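Local coordinates for protein probable endonuclease 4 (Thermotoga maritima, PDB 4HNO) that probably cleaves DNA phosphodiester bonds at apurinic or apyrimidinic sites during repair, leaving a 3'-hydroxyl and a 5'-terminal sugar phosphate, with metal ions as cofactors, at residues A[6-20]-A[23-37]. Residues are numbered along the deposited sequence; the frame is centred on the assembly and turned at random. Where two conformers were deposited one is given.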
loop_
_atom_site.group_PDB
_atom_site.type_symbol
_atom_site.label_atom_id
_atom_site.label_comp_id
_atom_site.label_asym_id
_atom_site.label_seq_id
_atom_site.Cartn_x
_atom_site.Cartn_y
_atom_site.Cartn_z
ATOM N N LYS A 6 -9.822 -11.469 -0.658
ATOM C CA LYS A 6 -8.666 -11.179 -1.497
ATOM C C LYS A 6 -7.532 -10.883 -0.523
ATOM O O LYS A 6 -7.608 -9.935 0.235
ATOM C CB LYS A 6 -8.949 -9.974 -2.393
ATOM C CG LYS A 6 -10.109 -10.185 -3.380
ATOM C CD LYS A 6 -10.495 -8.863 -4.033
ATOM C CE LYS A 6 -11.822 -8.890 -4.747
ATOM N NZ LYS A 6 -12.929 -8.650 -3.791
ATOM N N ILE A 7 -6.524 -11.752 -0.499
ATOM C CA ILE A 7 -5.478 -11.699 0.497
ATOM C C ILE A 7 -4.151 -12.140 -0.082
ATOM O O ILE A 7 -4.083 -13.021 -0.941
ATOM C CB ILE A 7 -5.851 -12.525 1.751
ATOM C CG1 ILE A 7 -4.835 -12.306 2.867
ATOM C CG2 ILE A 7 -5.994 -14.007 1.417
ATOM C CD1 ILE A 7 -5.339 -12.768 4.240
ATOM N N GLY A 8 -3.092 -11.504 0.386
ATOM C CA GLY A 8 -1.754 -11.915 0.059
ATOM C C GLY A 8 -0.771 -11.124 0.898
ATOM O O GLY A 8 -1.123 -10.636 1.967
ATOM N N ALA A 9 0.455 -11.008 0.400
ATOM C CA ALA A 9 1.528 -10.394 1.147
ATOM C C ALA A 9 2.456 -9.630 0.221
ATOM O O ALA A 9 2.405 -9.774 -1.003
ATOM C CB ALA A 9 2.324 -11.452 1.908
ATOM N N HIS A 10 3.304 -8.813 0.824
ATOM C CA HIS A 10 4.447 -8.264 0.138
ATOM C C HIS A 10 5.417 -9.415 -0.130
ATOM O O HIS A 10 5.796 -10.141 0.784
ATOM C CB HIS A 10 5.101 -7.176 0.977
ATOM C CG HIS A 10 6.113 -6.444 0.183
ATOM N ND1 HIS A 10 5.813 -5.300 -0.513
ATOM C CD2 HIS A 10 7.369 -6.795 -0.175
ATOM C CE1 HIS A 10 6.871 -4.936 -1.206
ATOM N NE2 HIS A 10 7.829 -5.822 -1.017
ATOM N N MET A 11 5.778 -9.590 -1.394
ATOM C CA MET A 11 6.538 -10.742 -1.850
ATOM C C MET A 11 7.902 -10.331 -2.346
ATOM O O MET A 11 8.040 -9.302 -3.003
ATOM C CB MET A 11 5.811 -11.422 -3.014
ATOM C CG MET A 11 4.377 -11.818 -2.723
ATOM S SD MET A 11 4.163 -12.979 -1.366
ATOM C CE MET A 11 4.814 -14.477 -2.155
ATOM N N PRO A 12 8.916 -11.167 -2.122
ATOM C CA PRO A 12 10.252 -10.855 -2.618
ATOM C C PRO A 12 10.365 -11.034 -4.130
ATOM O O PRO A 12 9.776 -11.937 -4.729
ATOM C CB PRO A 12 11.133 -11.863 -1.893
ATOM C CG PRO A 12 10.225 -12.994 -1.590
ATOM C CD PRO A 12 8.892 -12.402 -1.326
ATOM N N ILE A 13 11.157 -10.171 -4.745
ATOM C CA ILE A 13 11.391 -10.221 -6.184
ATOM C C ILE A 13 12.803 -10.675 -6.553
ATOM O O ILE A 13 13.129 -10.740 -7.732
ATOM C CB ILE A 13 11.126 -8.849 -6.861
ATOM C CG1 ILE A 13 12.044 -7.775 -6.286
ATOM C CG2 ILE A 13 9.658 -8.474 -6.731
ATOM C CD1 ILE A 13 12.027 -6.482 -7.067
ATOM N N SER A 14 13.636 -10.975 -5.568
ATOM C CA SER A 14 15.059 -11.195 -5.828
ATOM C C SER A 14 15.335 -12.393 -6.739
ATOM O O SER A 14 16.355 -12.421 -7.416
ATOM C CB SER A 14 15.832 -11.338 -4.513
ATOM O OG SER A 14 15.390 -12.467 -3.782
ATOM N N LYS A 15 14.434 -13.372 -6.755
ATOM C CA LYS A 15 14.586 -14.527 -7.631
ATOM C C LYS A 15 13.862 -14.345 -8.963
ATOM O O LYS A 15 13.811 -15.268 -9.775
ATOM C CB LYS A 15 14.102 -15.798 -6.935
ATOM C CG LYS A 15 14.948 -16.204 -5.749
ATOM C CD LYS A 15 14.640 -17.633 -5.338
ATOM C CE LYS A 15 15.257 -17.984 -3.993
ATOM N NZ LYS A 15 14.448 -19.009 -3.271
ATOM N N GLY A 16 13.332 -13.146 -9.183
ATOM C CA GLY A 16 12.629 -12.817 -10.409
ATOM C C GLY A 16 11.164 -12.495 -10.166
ATOM O O GLY A 16 10.508 -13.104 -9.311
ATOM N N PHE A 17 10.646 -11.548 -10.939
ATOM C CA PHE A 17 9.249 -11.203 -10.833
ATOM C C PHE A 17 8.371 -12.418 -11.127
ATOM O O PHE A 17 7.314 -12.590 -10.533
ATOM C CB PHE A 17 8.872 -10.086 -11.814
ATOM C CG PHE A 17 9.476 -8.748 -11.496
ATOM C CD1 PHE A 17 10.404 -8.184 -12.325
ATOM C CD2 PHE A 17 9.097 -8.047 -10.373
ATOM C CE1 PHE A 17 10.952 -6.950 -12.054
ATOM C CE2 PHE A 17 9.656 -6.793 -10.091
ATOM C CZ PHE A 17 10.578 -6.252 -10.947
ATOM N N ASP A 18 8.798 -13.248 -12.076
ATOM C CA ASP A 18 7.983 -14.358 -12.527
ATOM C C ASP A 18 7.761 -15.432 -11.466
ATOM O O ASP A 18 6.854 -16.232 -11.648
ATOM C CB ASP A 18 8.576 -14.987 -13.772
ATOM C CG ASP A 18 9.959 -15.470 -13.537
ATOM O OD1 ASP A 18 10.876 -14.642 -13.656
ATOM O OD2 ASP A 18 10.124 -16.640 -13.166
ATOM N N ARG A 19 8.517 -15.430 -10.368
ATOM C CA ARG A 19 8.291 -16.372 -9.282
ATOM C C ARG A 19 7.122 -15.968 -8.388
ATOM O O ARG A 19 6.594 -16.789 -7.636
ATOM C CB ARG A 19 9.574 -16.527 -8.462
ATOM C CG ARG A 19 10.783 -16.991 -9.274
ATOM C CD ARG A 19 10.641 -18.437 -9.724
ATOM N NE ARG A 19 11.820 -18.906 -10.449
ATOM C CZ ARG A 19 12.906 -19.408 -9.869
ATOM N NH1 ARG A 19 12.976 -19.509 -8.548
ATOM N NH2 ARG A 19 13.929 -19.809 -10.612
ATOM N N VAL A 20 6.728 -14.698 -8.457
ATOM C CA VAL A 20 5.776 -14.143 -7.516
ATOM C C VAL A 20 4.388 -14.790 -7.587
ATOM O O VAL A 20 3.816 -15.086 -6.547
ATOM C CB VAL A 20 5.750 -12.601 -7.608
ATOM C CG1 VAL A 20 4.634 -12.038 -6.728
ATOM C CG2 VAL A 20 7.102 -12.038 -7.189
ATOM N N ASP A 23 4.655 -18.180 -5.879
ATOM C CA ASP A 23 4.934 -17.989 -4.463
ATOM C C ASP A 23 3.668 -17.522 -3.729
ATOM O O ASP A 23 3.412 -17.940 -2.598
ATOM C CB ASP A 23 6.046 -16.964 -4.254
ATOM C CG ASP A 23 7.411 -17.424 -4.726
ATOM O OD1 ASP A 23 7.618 -18.627 -4.941
ATOM O OD2 ASP A 23 8.297 -16.551 -4.873
ATOM N N THR A 24 2.875 -16.675 -4.374
ATOM C CA THR A 24 1.622 -16.188 -3.821
ATOM C C THR A 24 0.658 -17.341 -3.595
ATOM O O THR A 24 0.093 -17.505 -2.507
ATOM C CB THR A 24 1.024 -15.134 -4.763
ATOM O OG1 THR A 24 1.847 -13.964 -4.743
ATOM C CG2 THR A 24 -0.361 -14.748 -4.382
ATOM N N VAL A 25 0.476 -18.163 -4.619
ATOM C CA VAL A 25 -0.406 -19.308 -4.484
ATOM C C VAL A 25 0.091 -20.224 -3.356
ATOM O O VAL A 25 -0.698 -20.750 -2.561
ATOM C CB VAL A 25 -0.489 -20.068 -5.824
ATOM C CG1 VAL A 25 -1.152 -21.424 -5.668
ATOM C CG2 VAL A 25 -1.221 -19.225 -6.842
ATOM N N ASN A 26 1.408 -20.402 -3.272
ATOM C CA ASN A 26 1.995 -21.300 -2.276
ATOM C C ASN A 26 1.800 -20.850 -0.841
ATOM O O ASN A 26 1.808 -21.682 0.052
ATOM C CB ASN A 26 3.488 -21.528 -2.534
ATOM C CG ASN A 26 3.743 -22.447 -3.712
ATOM O OD1 ASN A 26 2.834 -23.126 -4.196
ATOM N ND2 ASN A 26 4.989 -22.487 -4.172
ATOM N N ILE A 27 1.637 -19.553 -0.611
ATOM C CA ILE A 27 1.331 -19.088 0.744
ATOM C C ILE A 27 -0.165 -18.996 1.014
ATOM O O ILE A 27 -0.554 -18.591 2.106
ATOM C CB ILE A 27 2.022 -17.751 1.116
ATOM C CG1 ILE A 27 1.470 -16.555 0.335
ATOM C CG2 ILE A 27 3.528 -17.889 0.986
ATOM C CD1 ILE A 27 1.928 -15.208 0.899
ATOM N N GLY A 28 -0.996 -19.380 0.044
ATOM C CA GLY A 28 -2.437 -19.334 0.213
ATOM C C GLY A 28 -3.070 -18.021 -0.200
ATOM O O GLY A 28 -4.196 -17.726 0.191
ATOM N N GLY A 29 -2.349 -17.236 -0.998
ATOM C CA GLY A 29 -2.840 -15.935 -1.416
ATOM C C GLY A 29 -3.389 -15.912 -2.828
ATOM O O GLY A 29 -3.175 -16.838 -3.620
ATOM N N ASN A 30 -4.062 -14.803 -3.140
ATOM C CA ASN A 30 -4.590 -14.538 -4.477
ATOM C C ASN A 30 -4.351 -13.080 -4.867
ATOM O O ASN A 30 -4.939 -12.603 -5.834
ATOM C CB ASN A 30 -6.079 -14.906 -4.563
ATOM C CG ASN A 30 -6.924 -14.117 -3.589
ATOM O OD1 ASN A 30 -6.499 -13.101 -3.056
ATOM N ND2 ASN A 30 -8.123 -14.592 -3.346
ATOM N N SER A 31 -3.455 -12.422 -4.124
ATOM C CA SER A 31 -3.115 -11.019 -4.295
ATOM C C SER A 31 -1.653 -10.872 -3.882
ATOM O O SER A 31 -1.132 -11.711 -3.151
ATOM C CB SER A 31 -3.966 -10.172 -3.340
ATOM O OG SER A 31 -5.358 -10.394 -3.518
ATOM N N PHE A 32 -0.986 -9.796 -4.294
ATOM C CA PHE A 32 0.367 -9.555 -3.816
ATOM C C PHE A 32 0.775 -8.116 -4.019
ATOM O O PHE A 32 0.181 -7.397 -4.838
ATOM C CB PHE A 32 1.413 -10.471 -4.500
ATOM C CG PHE A 32 1.508 -10.326 -6.003
ATOM C CD1 PHE A 32 2.219 -9.293 -6.573
ATOM C CD2 PHE A 32 0.937 -11.272 -6.831
ATOM C CE1 PHE A 32 2.333 -9.195 -7.950
ATOM C CE2 PHE A 32 1.047 -11.177 -8.200
ATOM C CZ PHE A 32 1.749 -10.148 -8.759
ATOM N N GLN A 33 1.812 -7.734 -3.282
ATOM C CA GLN A 33 2.537 -6.489 -3.512
ATOM C C GLN A 33 4.008 -6.829 -3.703
ATOM O O GLN A 33 4.513 -7.747 -3.068
ATOM C CB GLN A 33 2.341 -5.539 -2.329
ATOM C CG GLN A 33 3.083 -4.215 -2.449
ATOM C CD GLN A 33 2.738 -3.333 -1.275
ATOM O OE1 GLN A 33 1.868 -2.472 -1.363
ATOM N NE2 GLN A 33 3.414 -3.581 -0.169
ATOM N N ILE A 34 4.669 -6.074 -4.572
ATOM C CA ILE A 34 6.097 -6.224 -4.825
ATOM C C ILE A 34 6.730 -4.855 -4.929
ATOM O O ILE A 34 6.088 -3.880 -5.294
ATOM C CB ILE A 34 6.367 -6.996 -6.133
ATOM C CG1 ILE A 34 5.508 -6.475 -7.286
ATOM C CG2 ILE A 34 6.096 -8.483 -5.927
ATOM C CD1 ILE A 34 5.981 -6.912 -8.685
ATOM N N PHE A 35 8.030 -4.775 -4.665
ATOM C CA PHE A 35 8.807 -3.615 -5.103
ATOM C C PHE A 35 9.025 -3.718 -6.626
ATOM O O PHE A 35 8.980 -4.796 -7.190
ATOM C CB PHE A 35 10.144 -3.528 -4.368
ATOM C CG PHE A 35 10.020 -3.119 -2.915
ATOM C CD1 PHE A 35 10.524 -3.924 -1.921
ATOM C CD2 PHE A 35 9.439 -1.914 -2.551
ATOM C CE1 PHE A 35 10.435 -3.530 -0.583
ATOM C CE2 PHE A 35 9.336 -1.532 -1.230
ATOM C CZ PHE A 35 9.833 -2.339 -0.245
ATOM N N PRO A 36 9.308 -2.598 -7.285
ATOM C CA PRO A 36 9.507 -2.620 -8.743
ATOM C C PRO A 36 10.958 -2.851 -9.143
ATOM O O PRO A 36 11.241 -2.978 -10.321
ATOM C CB PRO A 36 9.017 -1.230 -9.187
ATOM C CG PRO A 36 8.921 -0.416 -7.941
ATOM C CD PRO A 36 9.221 -1.228 -6.764
ATOM N N HIS A 37 11.858 -2.872 -8.174
ATOM C CA HIS A 37 13.286 -2.942 -8.405
ATOM C C HIS A 37 13.935 -3.135 -7.045
ATOM O O HIS A 37 13.274 -3.040 -6.009
ATOM C CB HIS A 37 13.788 -1.634 -9.050
ATOM C CG HIS A 37 13.428 -0.413 -8.269
ATOM N ND1 HIS A 37 14.039 -0.062 -7.087
ATOM C CD2 HIS A 37 12.478 0.520 -8.496
ATOM C CE1 HIS A 37 13.464 1.034 -6.621
ATOM N NE2 HIS A 37 12.509 1.405 -7.451
HETATM O O HOH W 1 0.860 -12.929 -1.663
HETATM O O HOH W 2 9.419 -6.950 -3.346
HETATM O O HOH W 3 7.876 -14.052 -3.994
#
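His10 presents the edge of its imidazole to one face of the Phe35 ring, an edge-to-face pair with planes at 61° and His10 NE2 3.4 Å from Phe35 CD1. Over one face of the imidazole, toward its rim, lies Gln33 O, while the Gln33 amide meets the ring edge: Gln33 NE2 donates to His10 ND1 at 3.0 Å, close to the ring plane. On the other side of the sheet Val20 CG1 sits above the centre of the Phe32 ring, a CH-pi contact 9° off the normal, and Phe17 turns its edge to Phe35 O and Pro36 O.

These groups belong to a beta-alpha-beta unit of the TIM barrel, in which strands 7-10 and 31-34 run parallel (15° between axes) and helix 20-26 connects them. The pairing is evidenced by Gln33 N to Ala9 O (3.1 Å) and Met11 N to Gln33 O (2.8 Å). Between Ala9 N and Ser31 O a water takes the place of a direct bond, accepting from the first and donating to the second.

Gln33 CG stands anti to the backbone N, and the extended chain carries the amide to the metal-site side, where OE1 is hydrogen-bonded to His218 and NE2 also to Glu263, both ligands in the manganese and zinc site. Gln33 is thus a second-shell residue, and its bond to His10, one shell further out, is consistent with fixing the rotation of its amide.

Between the strands and the helix, Met11 is bent at chi2 and chi3, bringing CE to 3.5 Å from Asp23 CB and SD to the tip of Ile27. Ile34 CG2 packs against Ile13 CG2 at 3.7 Å. Ahead of Ser31, Asn30 OD1 accepts from Ile7 N and Ser31 OG, which approach from opposite faces of its carboxamide plane, the first at 2.9 Å.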